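Local coordinates for protein mandalate racemase/muconate lactonizing enzyme (Unidentified, PDB 4E4U) that is a putative member of the mandelate racemase/muconate lactonizing enzyme family of the enolase superfamily, probably acting on a carboxylate substrate, at residues Lys111-Leu116 and Pro364-Glu369; Glu115-Arg120 and Gly288-Lys293; Leu181-Arg186 and Lys398-Ala403; Asp166-Tyr171 and His209-Pro214. All blocks are in the same frame, centred on the assembly; numbering follows the deposited sequence.

Interaction 1 (Lys111-Leu116 and Pro364-Glu369); sequences KPVYEL and PGLGIE
Val113 turns CG2 beside its own backbone N and anti to the carbonyl carbon (CG1 chi1 169°), which lays this methyl against the carbonyl of Gly365 and toward Leu366. Leu366 has CG anti to its carbonyl carbon, and its CD2 meets Val113 CG2. Between the backbones lies a single beta bridge, Pro112 with Gly365, at the start of a type II' turn running from Pro364 to Gly367. Gly365 takes a positive phi of 75°, a value that favours glycine. Its two polar backbone atoms grip either side of Pro112: Gly365 N donates to Lys111 O at 2.9 Å, and Gly365 O accepts from Val113 N at 3.0 Å. Weaker CA-H...O contacts accompany these bonds, Pro364 CA approaching Lys111 O to 3.4 Å. The bridge ties the loop after helix 88-109, in the N-terminal domain region, to the loop between strand 357-359 and helix 372-377, in the barrel domain. Asp103 of helix 88-109 takes the N-H of Leu366, and Leu289 packs on Val113 and Leu366. The ring of Tyr114 lies beneath Pro112, whose CB stands 3.5 Å above the centre of one ring face.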
loop_
_atom_site.group_PDB
_atom_site.type_symbol
_atom_site.label_atom_id
_atom_site.label_comp_id
_atom_site.label_asym_id
_atom_site.label_seq_id
_atom_site.Cartn_x
_atom_site.Cartn_y
_atom_site.Cartn_z
ATOM N N LYS A 111 -46.539 5.539 -14.221
ATOM C CA LYS A 111 -45.252 5.922 -14.810
ATOM C C LYS A 111 -44.412 4.687 -15.104
ATOM O O LYS A 111 -44.487 3.701 -14.371
ATOM C CB LYS A 111 -44.440 6.807 -13.853
ATOM C CG LYS A 111 -45.102 8.110 -13.425
ATOM C CD LYS A 111 -45.402 9.021 -14.595
ATOM C CE LYS A 111 -44.155 9.501 -15.283
ATOM N NZ LYS A 111 -44.518 10.507 -16.333
ATOM N N PRO A 112 -43.579 4.746 -16.159
ATOM C CA PRO A 112 -42.528 3.735 -16.306
ATOM C C PRO A 112 -41.627 3.771 -15.069
ATOM O O PRO A 112 -41.434 4.841 -14.467
ATOM C CB PRO A 112 -41.729 4.224 -17.519
ATOM C CG PRO A 112 -42.671 5.111 -18.274
ATOM C CD PRO A 112 -43.517 5.770 -17.216
ATOM N N VAL A 113 -41.077 2.622 -14.693
ATOM C CA VAL A 113 -40.172 2.565 -13.556
ATOM C C VAL A 113 -38.978 3.509 -13.749
ATOM O O VAL A 113 -38.520 4.138 -12.788
ATOM C CB VAL A 113 -39.725 1.116 -13.287
ATOM C CG1 VAL A 113 -38.577 1.076 -12.286
ATOM C CG2 VAL A 113 -40.903 0.308 -12.769
ATOM N N TYR A 114 -38.487 3.648 -14.982
ATOM C CA TYR A 114 -37.350 4.542 -15.204
ATOM C C TYR A 114 -37.652 6.004 -14.855
ATOM O O TYR A 114 -36.725 6.769 -14.602
ATOM C CB TYR A 114 -36.732 4.408 -16.614
ATOM C CG TYR A 114 -37.660 4.695 -17.783
ATOM C CD1 TYR A 114 -38.075 5.989 -18.082
ATOM C CD2 TYR A 114 -38.093 3.663 -18.613
ATOM C CE1 TYR A 114 -38.914 6.235 -19.158
ATOM C CE2 TYR A 114 -38.923 3.898 -19.684
ATOM C CZ TYR A 114 -39.332 5.185 -19.960
ATOM O OH TYR A 114 -40.174 5.417 -21.032
ATOM N N GLU A 115 -38.930 6.388 -14.823
ATOM C CA GLU A 115 -39.284 7.747 -14.412
ATOM C C GLU A 115 -39.288 7.930 -12.895
ATOM O O GLU A 115 -39.426 9.056 -12.408
ATOM C CB GLU A 115 -40.620 8.195 -15.029
ATOM C CG GLU A 115 -40.656 8.214 -16.560
ATOM C CD GLU A 115 -39.736 9.261 -17.192
ATOM O OE1 GLU A 115 -38.559 9.376 -16.804
ATOM O OE2 GLU A 115 -40.191 9.979 -18.102
ATOM N N LEU A 116 -39.129 6.830 -12.161
ATOM C CA LEU A 116 -39.094 6.869 -10.702
ATOM C C LEU A 116 -37.698 6.591 -10.150
ATOM O O LEU A 116 -37.409 6.914 -8.996
ATOM C CB LEU A 116 -40.096 5.870 -10.116
ATOM C CG LEU A 116 -41.536 6.066 -10.593
ATOM C CD1 LEU A 116 -42.439 4.976 -10.042
ATOM C CD2 LEU A 116 -42.036 7.444 -10.180
ATOM N N PRO A 364 -46.601 2.185 -18.262
ATOM C CA PRO A 364 -46.307 2.169 -16.822
ATOM C C PRO A 364 -45.655 0.869 -16.356
ATOM O O PRO A 364 -45.834 -0.192 -16.968
ATOM C CB PRO A 364 -47.690 2.330 -16.178
ATOM C CG PRO A 364 -48.514 3.023 -17.229
ATOM C CD PRO A 364 -48.026 2.446 -18.532
ATOM N N GLY A 365 -44.894 0.957 -15.271
ATOM C CA GLY A 365 -44.249 -0.216 -14.709
ATOM C C GLY A 365 -43.053 -0.656 -15.530
ATOM O O GLY A 365 -42.288 0.177 -16.026
ATOM N N LEU A 366 -42.892 -1.966 -15.689
ATOM C CA LEU A 366 -41.773 -2.498 -16.456
ATOM C C LEU A 366 -42.025 -2.462 -17.961
ATOM O O LEU A 366 -41.116 -2.733 -18.744
ATOM C CB LEU A 366 -41.474 -3.937 -16.038
ATOM C CG LEU A 366 -41.058 -4.179 -14.589
ATOM C CD1 LEU A 366 -40.873 -5.675 -14.337
ATOM C CD2 LEU A 366 -39.796 -3.404 -14.229
ATOM N N GLY A 367 -43.251 -2.136 -18.367
ATOM C CA GLY A 367 -43.601 -2.150 -19.779
ATOM C C GLY A 367 -43.571 -3.540 -20.395
ATOM O O GLY A 367 -43.150 -3.708 -21.546
ATOM N N ILE A 368 -44.022 -4.538 -19.637
ATOM C CA ILE A 368 -43.999 -5.918 -20.106
ATOM C C ILE A 368 -45.140 -6.703 -19.457
ATOM O O ILE A 368 -45.544 -6.401 -18.337
ATOM C CB ILE A 368 -42.625 -6.588 -19.805
ATOM C CG1 ILE A 368 -42.347 -7.754 -20.753
ATOM C CG2 ILE A 368 -42.525 -7.034 -18.363
ATOM C CD1 ILE A 368 -42.008 -7.305 -22.153
ATOM N N GLU A 369 -45.674 -7.690 -20.170
ATOM C CA GLU A 369 -46.745 -8.521 -19.631
ATOM C C GLU A 369 -46.721 -9.877 -20.308
ATOM O O GLU A 369 -46.661 -9.958 -21.535
ATOM C CB GLU A 369 -48.112 -7.858 -19.850
ATOM C CG GLU A 369 -49.288 -8.628 -19.242
ATOM C CD GLU A 369 -50.615 -7.903 -19.389
ATOM O OE1 GLU A 369 -50.650 -6.828 -20.023
ATOM O OE2 GLU A 369 -51.628 -8.413 -18.871
#

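Interaction 2 (Glu115-Arg120 and Gly288-Lys293); sequences ELLGGR and GLLEAK
Leu117 and Leu289 cross at about a right angle, CD1 of Leu117 meeting CB of Leu289 at 4.0 Å. The other branch, Leu117 CD2, faces Leu290 CD1 more distantly, at 4.4 Å, so the isobutyl group straddles two successive residues in the first turn of helix 289-301. Lys293, one turn after Leu289, reaches the loop's backbone at a carbonyl instead. Its CG is anti to the backbone N (chi1 -176°), and a bend at chi2 of 78° is followed by an extended end. NZ donates a hydrogen bond to Leu117 O at 2.9 Å, nearly along the C=O axis, with a C=O...N angle of 167°; CE lies 3.2 Å from Leu117 O. The contact joins the loop after helix 88-109 to a helix of the enolase-type barrel, and Trp102 of helix 88-109 touches both Leu117 and Leu289. Glu71 of the second subunit forms a salt bridge with Lys293 NZ. The buried ammonium is thus shared between a carbonyl of its own chain and a carboxylate of the neighbour, whose charge would be expected to favour the protonated lysine at this interface.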
loop_
_atom_site.group_PDB
_atom_site.type_symbol
_atom_site.label_atom_id
_atom_site.label_comp_id
_atom_site.label_asym_id
_atom_site.label_seq_id
_atom_site.Cartn_x
_atom_site.Cartn_y
_atom_site.Cartn_z
ATOM N N GLU A 115 -38.930 6.388 -14.823
ATOM C CA GLU A 115 -39.284 7.747 -14.412
ATOM C C GLU A 115 -39.288 7.930 -12.895
ATOM O O GLU A 115 -39.426 9.056 -12.408
ATOM C CB GLU A 115 -40.620 8.195 -15.029
ATOM C CG GLU A 115 -40.656 8.214 -16.560
ATOM C CD GLU A 115 -39.736 9.261 -17.192
ATOM O OE1 GLU A 115 -38.559 9.376 -16.804
ATOM O OE2 GLU A 115 -40.191 9.979 -18.102
ATOM N N LEU A 116 -39.129 6.830 -12.161
ATOM C CA LEU A 116 -39.094 6.869 -10.702
ATOM C C LEU A 116 -37.698 6.591 -10.150
ATOM O O LEU A 116 -37.409 6.914 -8.996
ATOM C CB LEU A 116 -40.096 5.870 -10.116
ATOM C CG LEU A 116 -41.536 6.066 -10.593
ATOM C CD1 LEU A 116 -42.439 4.976 -10.042
ATOM C CD2 LEU A 116 -42.036 7.444 -10.180
ATOM N N LEU A 117 -36.830 6.008 -10.972
ATOM C CA LEU A 117 -35.475 5.656 -10.535
ATOM C C LEU A 117 -34.411 6.601 -11.112
ATOM O O LEU A 117 -33.244 6.231 -11.250
ATOM C CB LEU A 117 -35.149 4.200 -10.891
ATOM C CG LEU A 117 -35.682 3.125 -9.933
ATOM C CD1 LEU A 117 -35.391 1.728 -10.451
ATOM C CD2 LEU A 117 -35.079 3.302 -8.550
ATOM N N GLY A 118 -34.815 7.820 -11.455
ATOM C CA GLY A 118 -33.868 8.819 -11.910
ATOM C C GLY A 118 -34.315 9.545 -13.159
ATOM O O GLY A 118 -33.792 10.611 -13.479
ATOM N N GLY A 119 -35.267 8.965 -13.880
ATOM C CA GLY A 119 -35.804 9.610 -15.060
ATOM C C GLY A 119 -35.059 9.241 -16.327
ATOM O O GLY A 119 -33.866 8.907 -16.305
ATOM N N ARG A 120 -35.762 9.328 -17.449
ATOM C CA ARG A 120 -35.154 9.025 -18.735
ATOM C C ARG A 120 -33.895 9.853 -18.991
ATOM O O ARG A 120 -33.869 11.065 -18.756
ATOM C CB ARG A 120 -36.158 9.263 -19.864
ATOM C CG ARG A 120 -35.612 8.907 -21.244
ATOM C CD ARG A 120 -36.526 9.383 -22.352
ATOM N NE ARG A 120 -37.732 8.572 -22.488
ATOM C CZ ARG A 120 -37.783 7.419 -23.151
ATOM N NH1 ARG A 120 -36.687 6.922 -23.714
ATOM N NH2 ARG A 120 -38.926 6.754 -23.247
ATOM N N GLY A 288 -32.456 -7.046 -7.538
ATOM C CA GLY A 288 -33.583 -6.270 -8.035
ATOM C C GLY A 288 -33.160 -4.925 -8.590
ATOM O O GLY A 288 -31.966 -4.647 -8.723
ATOM N N LEU A 289 -34.135 -4.084 -8.922
ATOM C CA LEU A 289 -33.848 -2.818 -9.588
ATOM C C LEU A 289 -33.194 -1.776 -8.689
ATOM O O LEU A 289 -32.297 -1.063 -9.127
ATOM C CB LEU A 289 -35.118 -2.253 -10.220
ATOM C CG LEU A 289 -35.496 -2.937 -11.531
ATOM C CD1 LEU A 289 -36.892 -2.527 -11.960
ATOM C CD2 LEU A 289 -34.488 -2.574 -12.619
ATOM N N LEU A 290 -33.632 -1.666 -7.442
ATOM C CA LEU A 290 -32.987 -0.702 -6.555
ATOM C C LEU A 290 -31.547 -1.121 -6.262
ATOM O O LEU A 290 -30.636 -0.296 -6.318
ATOM C CB LEU A 290 -33.786 -0.491 -5.268
ATOM C CG LEU A 290 -33.163 0.532 -4.313
ATOM C CD1 LEU A 290 -32.987 1.885 -4.991
ATOM C CD2 LEU A 290 -33.979 0.662 -3.034
ATOM N N GLU A 291 -31.333 -2.404 -5.975
ATOM C CA GLU A 291 -29.973 -2.883 -5.770
ATOM C C GLU A 291 -29.119 -2.684 -7.032
ATOM O O GLU A 291 -27.947 -2.316 -6.946
ATOM C CB GLU A 291 -29.971 -4.341 -5.305
ATOM C CG GLU A 291 -28.616 -4.843 -4.817
ATOM C CD GLU A 291 -28.210 -4.350 -3.432
ATOM O OE1 GLU A 291 -28.922 -3.527 -2.801
ATOM O OE2 GLU A 291 -27.163 -4.821 -2.962
ATOM N N ALA A 292 -29.708 -2.897 -8.207
ATOM C CA ALA A 292 -28.977 -2.650 -9.452
ATOM C C ALA A 292 -28.624 -1.168 -9.617
ATOM O O ALA A 292 -27.532 -0.829 -10.057
ATOM C CB ALA A 292 -29.771 -3.166 -10.655
ATOM N N LYS A 293 -29.548 -0.286 -9.251
ATOM C CA LYS A 293 -29.277 1.150 -9.259
ATOM C C LYS A 293 -28.117 1.483 -8.319
ATOM O O LYS A 293 -27.256 2.309 -8.643
ATOM C CB LYS A 293 -30.531 1.928 -8.852
ATOM C CG LYS A 293 -30.397 3.440 -8.907
ATOM C CD LYS A 293 -30.498 3.949 -10.332
ATOM C CE LYS A 293 -30.269 5.445 -10.392
ATOM N NZ LYS A 293 -30.441 5.979 -11.770
#

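Interaction 3 (Leu181-Arg186 and Lys398-Ala403); sequences LEVLDR and KDLAPA
Leu400 packs its CD2 into the side of helix 181-198, touching Glu182 CB at 3.8 Å and Val183 CG2 at 4.0 Å. Its chi1 of -67° sets CG anti to the carbonyl carbon. The side chain crosses Glu182 at about a right angle and runs past Val183 in the opposite direction. This apolar patch is the close-packed part; on either flank the joint is looser and wet. On one, water 1 donates to both Glu182 OE1 and Lys398 O, at 2.7 Å from Glu182 OE1. On the other, Arg186 NH1 gives Leu400 O only a weak bond, 3.0 Å long with an N-H...O angle of 126°. Water 2 lies at the guanidinium edge, in its plane, accepting from Arg186 NH2 at 2.8 Å and donating to Ala401 O. The bend of the arginine at chi3 (71°) sets the direction of NE, which donates to Pro167 O in the loop after strand 162-165. Glu182 has its second carboxylate oxygen in a salt bridge with Lys201 of the third subunit. The 398-403 segment, the last modelled part of the chain, packs on helix 181-198, a helix of the barrel domain whose Leu181 and Leu184 touch helix 214-224.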
loop_
_atom_site.group_PDB
_atom_site.type_symbol
_atom_site.label_atom_id
_atom_site.label_comp_id
_atom_site.label_asym_id
_atom_site.label_seq_id
_atom_site.Cartn_x
_atom_site.Cartn_y
_atom_site.Cartn_z
ATOM N N LEU A 181 -2.117 -23.730 -26.874
ATOM C CA LEU A 181 -1.731 -22.888 -28.005
ATOM C C LEU A 181 -2.753 -22.941 -29.137
ATOM O O LEU A 181 -3.042 -21.922 -29.757
ATOM C CB LEU A 181 -0.361 -23.295 -28.541
ATOM C CG LEU A 181 0.801 -22.964 -27.610
ATOM C CD1 LEU A 181 2.033 -23.725 -28.067
ATOM C CD2 LEU A 181 1.066 -21.463 -27.575
ATOM N N GLU A 182 -3.293 -24.121 -29.425
ATOM C CA GLU A 182 -4.283 -24.219 -30.492
ATOM C C GLU A 182 -5.543 -23.413 -30.173
ATOM O O GLU A 182 -6.130 -22.786 -31.060
ATOM C CB GLU A 182 -4.616 -25.674 -30.791
ATOM C CG GLU A 182 -3.497 -26.364 -31.538
ATOM C CD GLU A 182 -3.802 -27.806 -31.851
ATOM O OE1 GLU A 182 -4.307 -28.520 -30.955
ATOM O OE2 GLU A 182 -3.529 -28.220 -32.993
ATOM N N VAL A 183 -5.955 -23.406 -28.909
ATOM C CA VAL A 183 -7.118 -22.613 -28.530
ATOM C C VAL A 183 -6.780 -21.120 -28.560
ATOM O O VAL A 183 -7.572 -20.319 -29.055
ATOM C CB VAL A 183 -7.701 -23.059 -27.178
ATOM C CG1 VAL A 183 -8.763 -22.084 -26.687
ATOM C CG2 VAL A 183 -8.283 -24.464 -27.307
ATOM N N LEU A 184 -5.596 -20.746 -28.073
ATOM C CA LEU A 184 -5.166 -19.350 -28.159
ATOM C C LEU A 184 -5.145 -18.889 -29.617
ATOM O O LEU A 184 -5.608 -17.792 -29.932
ATOM C CB LEU A 184 -3.791 -19.151 -27.519
ATOM C CG LEU A 184 -3.704 -19.348 -26.001
ATOM C CD1 LEU A 184 -2.254 -19.400 -25.540
ATOM C CD2 LEU A 184 -4.445 -18.227 -25.276
ATOM N N ASP A 185 -4.620 -19.732 -30.505
ATOM C CA ASP A 185 -4.594 -19.416 -31.929
ATOM C C ASP A 185 -6.006 -19.202 -32.474
ATOM O O ASP A 185 -6.248 -18.289 -33.263
ATOM C CB ASP A 185 -3.948 -20.554 -32.728
ATOM C CG ASP A 185 -2.436 -20.614 -32.580
ATOM O OD1 ASP A 185 -1.825 -19.659 -32.059
ATOM O OD2 ASP A 185 -1.853 -21.629 -33.019
ATOM N N ARG A 186 -6.932 -20.062 -32.063
ATOM C CA ARG A 186 -8.307 -19.980 -32.538
ATOM C C ARG A 186 -8.970 -18.691 -32.057
ATOM O O ARG A 186 -9.705 -18.048 -32.805
ATOM C CB ARG A 186 -9.110 -21.199 -32.080
ATOM C CG ARG A 186 -10.554 -21.186 -32.535
ATOM C CD ARG A 186 -11.256 -22.461 -32.126
ATOM N NE ARG A 186 -11.465 -22.510 -30.680
ATOM C CZ ARG A 186 -11.487 -23.626 -29.957
ATOM N NH1 ARG A 186 -11.272 -24.808 -30.521
ATOM N NH2 ARG A 186 -11.708 -23.562 -28.655
ATOM N N LYS A 398 -5.315 -31.420 -25.554
ATOM C CA LYS A 398 -5.456 -31.807 -26.952
ATOM C C LYS A 398 -6.873 -31.600 -27.495
ATOM O O LYS A 398 -7.111 -31.750 -28.693
ATOM C CB LYS A 398 -4.992 -33.255 -27.159
ATOM C CG LYS A 398 -3.512 -33.466 -26.837
ATOM C CD LYS A 398 -3.003 -34.852 -27.225
ATOM C CE LYS A 398 -1.532 -34.989 -26.856
ATOM N NZ LYS A 398 -0.841 -36.197 -27.370
ATOM N N ASP A 399 -7.806 -31.233 -26.619
ATOM C CA ASP A 399 -9.207 -31.077 -27.017
ATOM C C ASP A 399 -9.490 -29.716 -27.656
ATOM O O ASP A 399 -8.999 -28.685 -27.187
ATOM C CB ASP A 399 -10.123 -31.296 -25.810
ATOM C CG ASP A 399 -11.588 -31.403 -26.197
ATOM O OD1 ASP A 399 -11.879 -31.676 -27.382
ATOM O OD2 ASP A 399 -12.449 -31.221 -25.310
ATOM N N LEU A 400 -10.288 -29.715 -28.719
ATOM C CA LEU A 400 -10.625 -28.481 -29.427
ATOM C C LEU A 400 -12.131 -28.196 -29.440
ATOM O O LEU A 400 -12.625 -27.481 -30.308
ATOM C CB LEU A 400 -10.067 -28.507 -30.856
ATOM C CG LEU A 400 -8.538 -28.478 -30.960
ATOM C CD1 LEU A 400 -8.066 -28.391 -32.408
ATOM C CD2 LEU A 400 -7.983 -27.321 -30.158
ATOM N N ALA A 401 -12.848 -28.744 -28.463
ATOM C CA ALA A 401 -14.292 -28.539 -28.345
ATOM C C ALA A 401 -14.629 -27.072 -28.090
ATOM O O ALA A 401 -13.841 -26.347 -27.485
ATOM C CB ALA A 401 -14.857 -29.413 -27.226
ATOM N N PRO A 402 -15.805 -26.625 -28.561
ATOM C CA PRO A 402 -16.236 -25.242 -28.322
ATOM C C PRO A 402 -16.775 -25.019 -26.905
ATOM O O PRO A 402 -17.099 -25.979 -26.203
ATOM C CB PRO A 402 -17.355 -25.041 -29.353
ATOM C CG PRO A 402 -17.890 -26.410 -29.596
ATOM C CD PRO A 402 -16.713 -27.341 -29.476
ATOM N N ALA A 403 -16.860 -23.753 -26.498
ATOM C CA ALA A 403 -17.460 -23.381 -25.221
ATOM C C ALA A 403 -18.928 -23.792 -25.166
ATOM O O ALA A 403 -19.435 -24.175 -24.114
ATOM C CB ALA A 403 -17.317 -21.876 -24.981
HETATM O O HOH W 1 -5.297 -31.054 -30.729
HETATM O O HOH W 2 -11.381 -25.969 -27.291
#

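Interaction 4 (Asp166-Tyr171 and His209-Pro214); sequences DPAGPY and HGQMVP
The rings of Tyr171 and His209 form an offset stack, planes 15° apart and centroids separated by 4.6 Å. Tyr171 CE1 stands over one face of the imidazole, toward its rim, while His209 CB lies over one face of the Tyr171 ring in a CH-pi contact. At the imidazole edge lies Asp166: His209 ND1 donates to Asp166 OD2 at 2.6 Å, meeting it on the anti side, with carboxylate and ring nearly coplanar. The syn lone pair of Asp166 OD2 takes Gln211 NE2 at 2.9 Å, the amide plane standing 84° from the carboxylate. Both segments are loops at the C-terminal ends of barrel strands, 162-165 and 203-206, the end at which enolase-superfamily barrels carry their active sites. Asp166 OD1 closes an Asx turn by accepting the N-H of Ala168. A bend at chi2 turns the Gln211 amide into the other loop, where NE2 also donates to Gly169 O at 2.9 Å in an almost straight bond (179°). Pro170 O touches Gln211 CG at 3.3 Å. Gln211 OE1 takes the N-H of His209, fixing the amide's rotation. Phe82 of the fourth subunit meets both stacked rings.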
loop_
_atom_site.group_PDB
_atom_site.type_symbol
_atom_site.label_atom_id
_atom_site.label_comp_id
_atom_site.label_asym_id
_atom_site.label_seq_id
_atom_site.Cartn_x
_atom_site.Cartn_y
_atom_site.Cartn_z
ATOM N N ASP A 166 -17.521 -16.413 -28.061
ATOM C CA ASP A 166 -16.570 -17.066 -27.156
ATOM C C ASP A 166 -15.911 -18.277 -27.815
ATOM O O ASP A 166 -16.466 -19.383 -27.802
ATOM C CB ASP A 166 -17.242 -17.509 -25.850
ATOM C CG ASP A 166 -16.248 -18.135 -24.876
ATOM O OD1 ASP A 166 -15.045 -18.181 -25.203
ATOM O OD2 ASP A 166 -16.654 -18.582 -23.787
ATOM N N PRO A 167 -14.712 -18.076 -28.383
ATOM C CA PRO A 167 -13.985 -19.160 -29.048
ATOM C C PRO A 167 -13.001 -19.888 -28.123
ATOM O O PRO A 167 -12.157 -20.651 -28.607
ATOM C CB PRO A 167 -13.232 -18.418 -30.157
ATOM C CG PRO A 167 -12.923 -17.088 -29.546
ATOM C CD PRO A 167 -14.041 -16.774 -28.560
ATOM N N ALA A 168 -13.119 -19.675 -26.812
ATOM C CA ALA A 168 -12.082 -20.119 -25.875
ATOM C C ALA A 168 -12.284 -21.516 -25.278
ATOM O O ALA A 168 -11.597 -21.887 -24.327
ATOM C CB ALA A 168 -11.890 -19.096 -24.776
ATOM N N GLY A 169 -13.192 -22.302 -25.850
ATOM C CA GLY A 169 -13.336 -23.690 -25.443
ATOM C C GLY A 169 -14.176 -23.868 -24.193
ATOM O O GLY A 169 -14.723 -22.904 -23.658
ATOM N N PRO A 170 -14.282 -25.108 -23.706
ATOM C CA PRO A 170 -15.180 -25.398 -22.585
ATOM C C PRO A 170 -14.806 -24.676 -21.297
ATOM O O PRO A 170 -13.626 -24.462 -20.983
ATOM C CB PRO A 170 -14.998 -26.903 -22.377
ATOM C CG PRO A 170 -14.556 -27.419 -23.714
ATOM C CD PRO A 170 -13.662 -26.330 -24.244
ATOM N N TYR A 171 -15.839 -24.290 -20.558
ATOM C CA TYR A 171 -15.684 -23.876 -19.176
ATOM C C TYR A 171 -16.186 -25.030 -18.321
ATOM O O TYR A 171 -17.269 -25.562 -18.561
ATOM C CB TYR A 171 -16.457 -22.585 -18.890
ATOM C CG TYR A 171 -17.836 -22.498 -19.508
ATOM C CD1 TYR A 171 -18.008 -22.052 -20.812
ATOM C CD2 TYR A 171 -18.972 -22.808 -18.771
ATOM C CE1 TYR A 171 -19.264 -21.947 -21.373
ATOM C CE2 TYR A 171 -20.232 -22.706 -19.323
ATOM C CZ TYR A 171 -20.373 -22.274 -20.628
ATOM O OH TYR A 171 -21.623 -22.164 -21.195
ATOM N N HIS A 209 -16.062 -17.048 -20.555
ATOM C CA HIS A 209 -16.921 -17.568 -19.487
ATOM C C HIS A 209 -16.089 -18.035 -18.279
ATOM O O HIS A 209 -16.416 -19.036 -17.639
ATOM C CB HIS A 209 -17.737 -18.764 -20.000
ATOM C CG HIS A 209 -18.864 -18.405 -20.923
ATOM N ND1 HIS A 209 -18.695 -18.204 -22.272
ATOM C CD2 HIS A 209 -20.193 -18.263 -20.683
ATOM C CE1 HIS A 209 -19.862 -17.934 -22.828
ATOM N NE2 HIS A 209 -20.786 -17.963 -21.887
ATOM N N GLY A 210 -15.002 -17.337 -17.973
ATOM C CA GLY A 210 -14.182 -17.713 -16.834
ATOM C C GLY A 210 -13.415 -19.008 -17.007
ATOM O O GLY A 210 -13.156 -19.700 -16.022
ATOM N N GLN A 211 -13.024 -19.327 -18.239
ATOM C CA GLN A 211 -12.291 -20.566 -18.501
ATOM C C GLN A 211 -10.921 -20.594 -17.837
ATOM O O GLN A 211 -10.412 -21.663 -17.517
ATOM C CB GLN A 211 -12.066 -20.767 -20.007
ATOM C CG GLN A 211 -13.270 -21.212 -20.811
ATOM C CD GLN A 211 -14.054 -20.053 -21.379
ATOM O OE1 GLN A 211 -14.032 -18.944 -20.838
ATOM N NE2 GLN A 211 -14.770 -20.305 -22.469
ATOM N N MET A 212 -10.331 -19.419 -17.643
ATOM C CA MET A 212 -8.892 -19.304 -17.436
ATOM C C MET A 212 -8.451 -18.983 -16.021
ATOM O O MET A 212 -9.159 -18.305 -15.273
ATOM C CB MET A 212 -8.346 -18.208 -18.357
ATOM C CG MET A 212 -8.338 -18.605 -19.814
ATOM S SD MET A 212 -8.347 -17.213 -20.921
ATOM C CE MET A 212 -10.053 -16.740 -20.723
ATOM N N VAL A 213 -7.257 -19.454 -15.679
ATOM C CA VAL A 213 -6.504 -18.858 -14.582
ATOM C C VAL A 213 -5.925 -17.526 -15.092
ATOM O O VAL A 213 -5.780 -17.322 -16.300
ATOM C CB VAL A 213 -5.378 -19.789 -14.077
ATOM C CG1 VAL A 213 -5.962 -21.069 -13.510
ATOM C CG2 VAL A 213 -4.359 -20.096 -15.184
ATOM N N PRO A 214 -5.607 -16.594 -14.180
ATOM C CA PRO A 214 -5.135 -15.276 -14.632
ATOM C C PRO A 214 -3.918 -15.314 -15.550
ATOM O O PRO A 214 -3.855 -14.522 -16.485
ATOM C CB PRO A 214 -4.819 -14.527 -13.325
ATOM C CG PRO A 214 -4.966 -15.518 -12.232
ATOM C CD PRO A 214 -5.815 -16.643 -12.725
#

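In the fold
Interactions 1 and 2 are buried and share Glu115 and Leu116; both fasten the loop after helix 88-109 to the barrel domain, meet through Leu289, and border the second subunit. A backbone beta bridge carries the first, leucine packing with a buried lysine the second. Interactions 3 and 4 lie on the opposite side of the chain's centre; interactions 1 and 3 have centres about 44 Å apart. Interaction 3 is a surface contact bridged by two waters, whereas interaction 4 is partly buried and joins two strand-end loops by direct side-chain bonds and ring stacking. These two touch where Arg186 reaches Pro167 and Ala403 packs on Gly169, and both adjoin the third subunit.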